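Local coordinates for protein heavy metal cation tricomponent efflux pump ZneA(CzcA-like) (Cupriavidus metallidurans, PDB 4K0J) that pumps zinc(II) ions out of the cell in exchange for protons, as a trimeric heavy metal efflux pump of the RND family, at residues L547-E552 and D626-I631; I929-N934 and R952-R957. All blocks are in the same frame, centred on the assembly; numbering follows the deposited sequence.

In the fold
Contact 1 comes first along the chain and is closed before contact 2 opens. Their centres lie 46 Å apart and their nearest atoms about 29 Å, so neither touches the other, and no strand or helix is common to both. Contact 1 sits 15 Å from the centre of the chain, where the loop following helix 521-536 enters a ferredoxin-like subdomain of the periplasmic part. Contact 2 lies 47 Å from that centre, at the opposite, cytoplasmic end of the transmembrane bundle, between helix 911-939 and the loop leading into helix 958-970. The two therefore lie on either side of the membrane bundle, which in RND pumps is the site of proton translocation.

Contact 1 of 2, residues L547-E552 and D626-I631; sequences LPYLDE and DKQQLI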
loop_
_atom_site.group_PDB
_atom_site.type_symbol
_atom_site.label_atom_id
_atom_site.label_comp_id
_atom_site.label_asym_id
_atom_site.label_seq_id
_atom_site.Cartn_x
_atom_site.Cartn_y
_atom_site.Cartn_z
ATOM N N LEU C 547 -25.690 -24.330 -2.366
ATOM C CA LEU C 547 -26.191 -23.758 -1.124
ATOM C C LEU C 547 -27.707 -23.625 -1.208
ATOM O O LEU C 547 -28.254 -23.469 -2.297
ATOM C CB LEU C 547 -25.524 -22.408 -0.813
ATOM C CG LEU C 547 -25.348 -21.339 -1.902
ATOM C CD1 LEU C 547 -26.664 -20.672 -2.321
ATOM C CD2 LEU C 547 -24.345 -20.291 -1.444
ATOM N N PRO C 548 -28.393 -23.703 -0.057
ATOM C CA PRO C 548 -29.845 -23.494 -0.019
ATOM C C PRO C 548 -30.233 -22.076 -0.430
ATOM O O PRO C 548 -29.361 -21.216 -0.579
ATOM C CB PRO C 548 -30.206 -23.754 1.451
ATOM C CG PRO C 548 -28.921 -23.665 2.200
ATOM C CD PRO C 548 -27.863 -24.120 1.252
ATOM N N TYR C 549 -31.533 -21.848 -0.600
ATOM C CA TYR C 549 -32.065 -20.599 -1.147
ATOM C C TYR C 549 -31.525 -19.324 -0.489
ATOM O O TYR C 549 -31.356 -18.305 -1.164
ATOM C CB TYR C 549 -33.593 -20.614 -1.093
ATOM C CG TYR C 549 -34.246 -19.299 -1.450
ATOM C CD1 TYR C 549 -34.332 -18.878 -2.772
ATOM C CD2 TYR C 549 -34.788 -18.483 -0.464
ATOM C CE1 TYR C 549 -34.933 -17.678 -3.100
ATOM C CE2 TYR C 549 -35.392 -17.285 -0.783
ATOM C CZ TYR C 549 -35.460 -16.887 -2.099
ATOM O OH TYR C 549 -36.063 -15.691 -2.400
ATOM N N LEU C 550 -31.249 -19.392 0.812
ATOM C CA LEU C 550 -30.780 -18.232 1.575
ATOM C C LEU C 550 -31.756 -17.063 1.473
ATOM O O LEU C 550 -31.552 -16.137 0.687
ATOM C CB LEU C 550 -29.375 -17.802 1.136
ATOM C CG LEU C 550 -28.261 -17.951 2.177
ATOM C CD1 LEU C 550 -27.741 -19.386 2.226
ATOM C CD2 LEU C 550 -27.133 -16.970 1.917
ATOM N N ASP C 551 -32.810 -17.113 2.283
ATOM C CA ASP C 551 -33.904 -16.155 2.196
ATOM C C ASP C 551 -33.535 -14.762 2.709
ATOM O O ASP C 551 -33.170 -14.587 3.872
ATOM C CB ASP C 551 -35.120 -16.682 2.958
ATOM C CG ASP C 551 -36.428 -16.105 2.450
ATOM O OD1 ASP C 551 -36.404 -15.072 1.753
ATOM O OD2 ASP C 551 -37.489 -16.688 2.752
ATOM N N GLU C 552 -33.629 -13.775 1.827
ATOM C CA GLU C 552 -33.460 -12.386 2.220
ATOM C C GLU C 552 -34.845 -11.797 2.504
ATOM O O GLU C 552 -35.849 -12.508 2.466
ATOM C CB GLU C 552 -32.741 -11.605 1.117
ATOM C CG GLU C 552 -31.490 -12.300 0.586
ATOM C CD GLU C 552 -30.812 -11.538 -0.549
ATOM O OE1 GLU C 552 -31.330 -10.483 -0.977
ATOM O OE2 GLU C 552 -29.753 -12.005 -1.014
ATOM N N ASP C 626 -46.771 -20.686 0.647
ATOM C CA ASP C 626 -45.341 -20.755 0.912
ATOM C C ASP C 626 -44.655 -19.696 0.061
ATOM O O ASP C 626 -45.187 -19.299 -0.976
ATOM C CB ASP C 626 -44.811 -22.145 0.561
ATOM C CG ASP C 626 -43.303 -22.231 0.636
ATOM O OD1 ASP C 626 -42.713 -21.574 1.517
ATOM O OD2 ASP C 626 -42.707 -22.948 -0.194
ATOM N N LYS C 627 -43.487 -19.230 0.500
ATOM C CA LYS C 627 -42.746 -18.219 -0.254
ATOM C C LYS C 627 -42.406 -18.682 -1.670
ATOM O O LYS C 627 -42.546 -17.918 -2.624
ATOM C CB LYS C 627 -41.470 -17.795 0.475
ATOM C CG LYS C 627 -40.605 -16.862 -0.355
ATOM C CD LYS C 627 -39.632 -16.084 0.499
ATOM C CE LYS C 627 -38.947 -14.979 -0.298
ATOM N NZ LYS C 627 -38.123 -15.524 -1.405
ATOM N N GLN C 628 -41.958 -19.929 -1.798
ATOM C CA GLN C 628 -41.649 -20.497 -3.104
ATOM C C GLN C 628 -42.920 -20.585 -3.937
ATOM O O GLN C 628 -42.901 -20.353 -5.148
ATOM C CB GLN C 628 -41.013 -21.881 -2.958
ATOM C CG GLN C 628 -39.689 -21.888 -2.216
ATOM C CD GLN C 628 -38.601 -21.134 -2.952
ATOM O OE1 GLN C 628 -38.714 -20.875 -4.148
ATOM N NE2 GLN C 628 -37.536 -20.781 -2.239
ATOM N N GLN C 629 -44.024 -20.914 -3.270
ATOM C CA GLN C 629 -45.328 -20.984 -3.918
ATOM C C GLN C 629 -45.820 -19.587 -4.286
ATOM O O GLN C 629 -46.560 -19.410 -5.252
ATOM C CB GLN C 629 -46.341 -21.699 -3.022
ATOM C CG GLN C 629 -47.725 -21.838 -3.639
ATOM C CD GLN C 629 -47.687 -22.406 -5.048
ATOM O OE1 GLN C 629 -46.957 -23.357 -5.331
ATOM N NE2 GLN C 629 -48.475 -21.818 -5.941
ATOM N N LEU C 630 -45.399 -18.596 -3.515
ATOM C CA LEU C 630 -45.674 -17.212 -3.853
ATOM C C LEU C 630 -44.906 -16.855 -5.108
ATOM O O LEU C 630 -45.407 -16.142 -5.973
ATOM C CB LEU C 630 -45.259 -16.289 -2.710
ATOM C CG LEU C 630 -45.441 -14.794 -2.967
ATOM C CD1 LEU C 630 -46.909 -14.464 -3.217
ATOM C CD2 LEU C 630 -44.876 -13.979 -1.806
ATOM N N ILE C 631 -43.683 -17.367 -5.199
ATOM C CA ILE C 631 -42.820 -17.119 -6.347
ATOM C C ILE C 631 -43.405 -17.745 -7.610
ATOM O O ILE C 631 -43.397 -17.132 -8.671
ATOM C CB ILE C 631 -41.378 -17.627 -6.096
ATOM C CG1 ILE C 631 -40.622 -16.640 -5.204
ATOM C CG2 ILE C 631 -40.617 -17.812 -7.400
ATOM C CD1 ILE C 631 -39.139 -16.945 -5.068
#
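Tyr-549 and Asp-551 meet Lys-627 and Gln-628 at the base of a ferredoxin-like beta-alpha-beta-beta-alpha-beta subdomain, part of the periplasmic porter domain of RND pumps. Residues 547-552 lead from helix 521-536 into its first strand, 554-560; Lys-627 and Gln-628 open its second helix, 627-638, with Asp-626 at the N-cap position. Tyr-549 points its CB toward this helix start, and CG, anti to the backbone N (chi1 172°), carries the ring on; the phenol is met by Gln-628 over one face and by Lys-627 near the hydroxyl. The amide of Gln-628 has its NE2 3.7 Å above the ring plane and displaced toward the rim on the side of CG and CD1. Amide and ring planes stand 88° apart, so the amide is upright on the ring rather than stacked flat, and the two side chains slide past each other in opposite directions. The Lys-627 chain instead crosses the tyrosine at about a right angle. Its ammonium is modelled too close to Tyr-549 OH for its place to be certain.

Asp-551 approaches Lys-627 tip to tip, its CG in the plane of the Tyr-549 ring at the edge. The resulting salt bridge is long, 3.6 Å from Asp-551 OD1 to Lys-627 NZ, and shares the uncertainty of that nitrogen; the attraction is therefore probably modest. Much of the carboxylate's contact is with the lysine methylenes CD and CE. Tyr-618 gives Asp-551 OD2 a further, weak hydrogen bond, while Ile-555 of the first strand packs against Lys-627 and Ile-631. One turn further along the helix, Ile-631 touches the contact marginally, its CD1 4.3 Å from Tyr-549 OH.

Contact 2 of 2, residues I929-N934 and R952-R957; sequences IIMIAN and RGAGER
Met-931 holds CG anti to its backbone N (chi1 163°), and bends at chi2 and chi3 then curl the thioether toward Ala-954. On the same helix, Asn-934 has CG anti to its carbonyl carbon (chi1 -69°), which sets CG, the root of its amide, above the side chain of Arg-957, a chain itself bent at chi2 and chi3. The sulphur is the main apolar point: Met-931 SD lies 3.5 Å from Ala-954 CB. The methyl beyond it reaches the backbone of Ala-954 and the side chain of Arg-957, with Met-931 CE 3.6 Å from Ala-954 O and 4.1 Å from Arg-957 CB.

Asn-934 and Arg-957 cross at about a right angle. As modelled, the amide points its ND2 end at one guanidinium face, Asn-934 ND2 3.1 Å from Arg-957 CZ, with the two planes 73° apart. Both are donors, so the pair is no hydrogen bond, and the closeness is uncertain at this resolution; Asn-934 CB lies 3.4 Å from Arg-957 NE. Gly-953 O lies at the guanidinium edge, in its plane. Gly-953 has no side chain, and its CA comes to 5.9 Å from Asn-934 CA.

A type I turn from Ala-954 to Arg-957 shapes the loop, closed by Arg-957 N on Ala-954 O, which also accepts a hydrogen bond from Tyr-510 OH. Trp-938, one turn past Asn-934, packs on Arg-957. With Arg-957 at the N-cap position of helix 958-970, the contact folds back on helix 911-939 the cytoplasmic connection between these two successive transmembrane helices of the RND bundle, which runs through the short helix 949-952.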
loop_
_atom_site.group_PDB
_atom_site.type_symbol
_atom_site.label_atom_id
_atom_site.label_comp_id
_atom_site.label_asym_id
_atom_site.label_seq_id
_atom_site.Cartn_x
_atom_site.Cartn_y
_atom_site.Cartn_z
ATOM N N ILE C 929 -14.518 -43.276 20.260
ATOM C CA ILE C 929 -13.270 -43.225 21.013
ATOM C C ILE C 929 -13.498 -43.547 22.478
ATOM O O ILE C 929 -12.811 -44.393 23.033
ATOM C CB ILE C 929 -12.579 -41.852 20.899
ATOM C CG1 ILE C 929 -11.858 -41.729 19.557
ATOM C CG2 ILE C 929 -11.572 -41.659 22.025
ATOM C CD1 ILE C 929 -11.351 -40.333 19.271
ATOM N N ILE C 930 -14.464 -42.877 23.101
ATOM C CA ILE C 930 -14.771 -43.128 24.507
ATOM C C ILE C 930 -15.120 -44.595 24.749
ATOM O O ILE C 930 -14.568 -45.239 25.652
ATOM C CB ILE C 930 -15.921 -42.237 25.004
ATOM C CG1 ILE C 930 -15.460 -40.781 25.084
ATOM C CG2 ILE C 930 -16.405 -42.699 26.370
ATOM C CD1 ILE C 930 -14.321 -40.563 26.055
ATOM N N MET C 931 -16.030 -45.116 23.929
ATOM C CA MET C 931 -16.422 -46.519 24.012
ATOM C C MET C 931 -15.212 -47.451 23.965
ATOM O O MET C 931 -14.946 -48.192 24.920
ATOM C CB MET C 931 -17.397 -46.863 22.883
ATOM C CG MET C 931 -17.556 -48.353 22.628
ATOM S SD MET C 931 -18.080 -49.258 24.092
ATOM C CE MET C 931 -19.766 -48.680 24.262
ATOM N N ILE C 932 -14.475 -47.391 22.859
ATOM C CA ILE C 932 -13.349 -48.290 22.625
ATOM C C ILE C 932 -12.238 -48.139 23.663
ATOM O O ILE C 932 -11.582 -49.113 24.024
ATOM C CB ILE C 932 -12.794 -48.129 21.186
ATOM C CG1 ILE C 932 -13.192 -49.333 20.332
ATOM C CG2 ILE C 932 -11.282 -47.961 21.182
ATOM C CD1 ILE C 932 -14.680 -49.592 20.305
ATOM N N ALA C 933 -12.047 -46.920 24.157
ATOM C CA ALA C 933 -11.006 -46.647 25.143
ATOM C C ALA C 933 -11.359 -47.228 26.506
ATOM O O ALA C 933 -10.570 -47.975 27.087
ATOM C CB ALA C 933 -10.746 -45.156 25.255
ATOM N N ASN C 934 -12.539 -46.884 27.020
ATOM C CA ASN C 934 -12.968 -47.422 28.307
ATOM C C ASN C 934 -13.090 -48.941 28.258
ATOM O O ASN C 934 -12.882 -49.619 29.258
ATOM C CB ASN C 934 -14.276 -46.782 28.773
ATOM C CG ASN C 934 -14.107 -45.319 29.141
ATOM O OD1 ASN C 934 -13.299 -44.609 28.545
ATOM N ND2 ASN C 934 -14.859 -44.866 30.136
ATOM N N ARG C 952 -19.133 -55.320 30.249
ATOM C CA ARG C 952 -18.561 -54.667 31.425
ATOM C C ARG C 952 -17.940 -53.312 31.086
ATOM O O ARG C 952 -18.382 -52.275 31.582
ATOM C CB ARG C 952 -17.522 -55.570 32.099
ATOM C CG ARG C 952 -18.122 -56.704 32.922
ATOM C CD ARG C 952 -17.066 -57.723 33.343
ATOM N NE ARG C 952 -16.058 -57.156 34.235
ATOM C CZ ARG C 952 -15.072 -57.855 34.791
ATOM N NH1 ARG C 952 -14.958 -59.155 34.549
ATOM N NH2 ARG C 952 -14.199 -57.256 35.590
ATOM N N GLY C 953 -16.913 -53.327 30.241
ATOM C CA GLY C 953 -16.228 -52.106 29.856
ATOM C C GLY C 953 -17.000 -51.272 28.852
ATOM O O GLY C 953 -16.681 -50.104 28.624
ATOM N N ALA C 954 -18.021 -51.877 28.253
ATOM C CA ALA C 954 -18.846 -51.207 27.257
ATOM C C ALA C 954 -20.251 -50.961 27.794
ATOM O O ALA C 954 -20.884 -49.956 27.469
ATOM C CB ALA C 954 -18.908 -52.035 25.986
ATOM N N GLY C 955 -20.728 -51.889 28.620
ATOM C CA GLY C 955 -22.068 -51.820 29.171
ATOM C C GLY C 955 -22.268 -50.675 30.143
ATOM O O GLY C 955 -23.394 -50.231 30.371
ATOM N N GLU C 956 -21.173 -50.196 30.722
ATOM C CA GLU C 956 -21.233 -49.094 31.671
ATOM C C GLU C 956 -20.936 -47.760 30.998
ATOM O O GLU C 956 -20.980 -46.710 31.639
ATOM C CB GLU C 956 -20.270 -49.330 32.835
ATOM C CG GLU C 956 -20.669 -50.483 33.741
ATOM C CD GLU C 956 -19.701 -50.681 34.888
ATOM O OE1 GLU C 956 -18.579 -50.136 34.817
ATOM O OE2 GLU C 956 -20.060 -51.379 35.861
ATOM N N ARG C 957 -20.630 -47.809 29.704
ATOM C CA ARG C 957 -20.418 -46.594 28.928
ATOM C C ARG C 957 -21.710 -46.196 28.240
ATOM O O ARG C 957 -21.730 -45.285 27.418
ATOM C CB ARG C 957 -19.302 -46.783 27.901
ATOM C CG ARG C 957 -17.979 -47.172 28.520
ATOM C CD ARG C 957 -17.695 -46.324 29.748
ATOM N NE ARG C 957 -16.970 -47.072 30.771
ATOM C CZ ARG C 957 -16.663 -46.590 31.972
ATOM N NH1 ARG C 957 -17.014 -45.353 32.301
ATOM N NH2 ARG C 957 -16.004 -47.342 32.843
#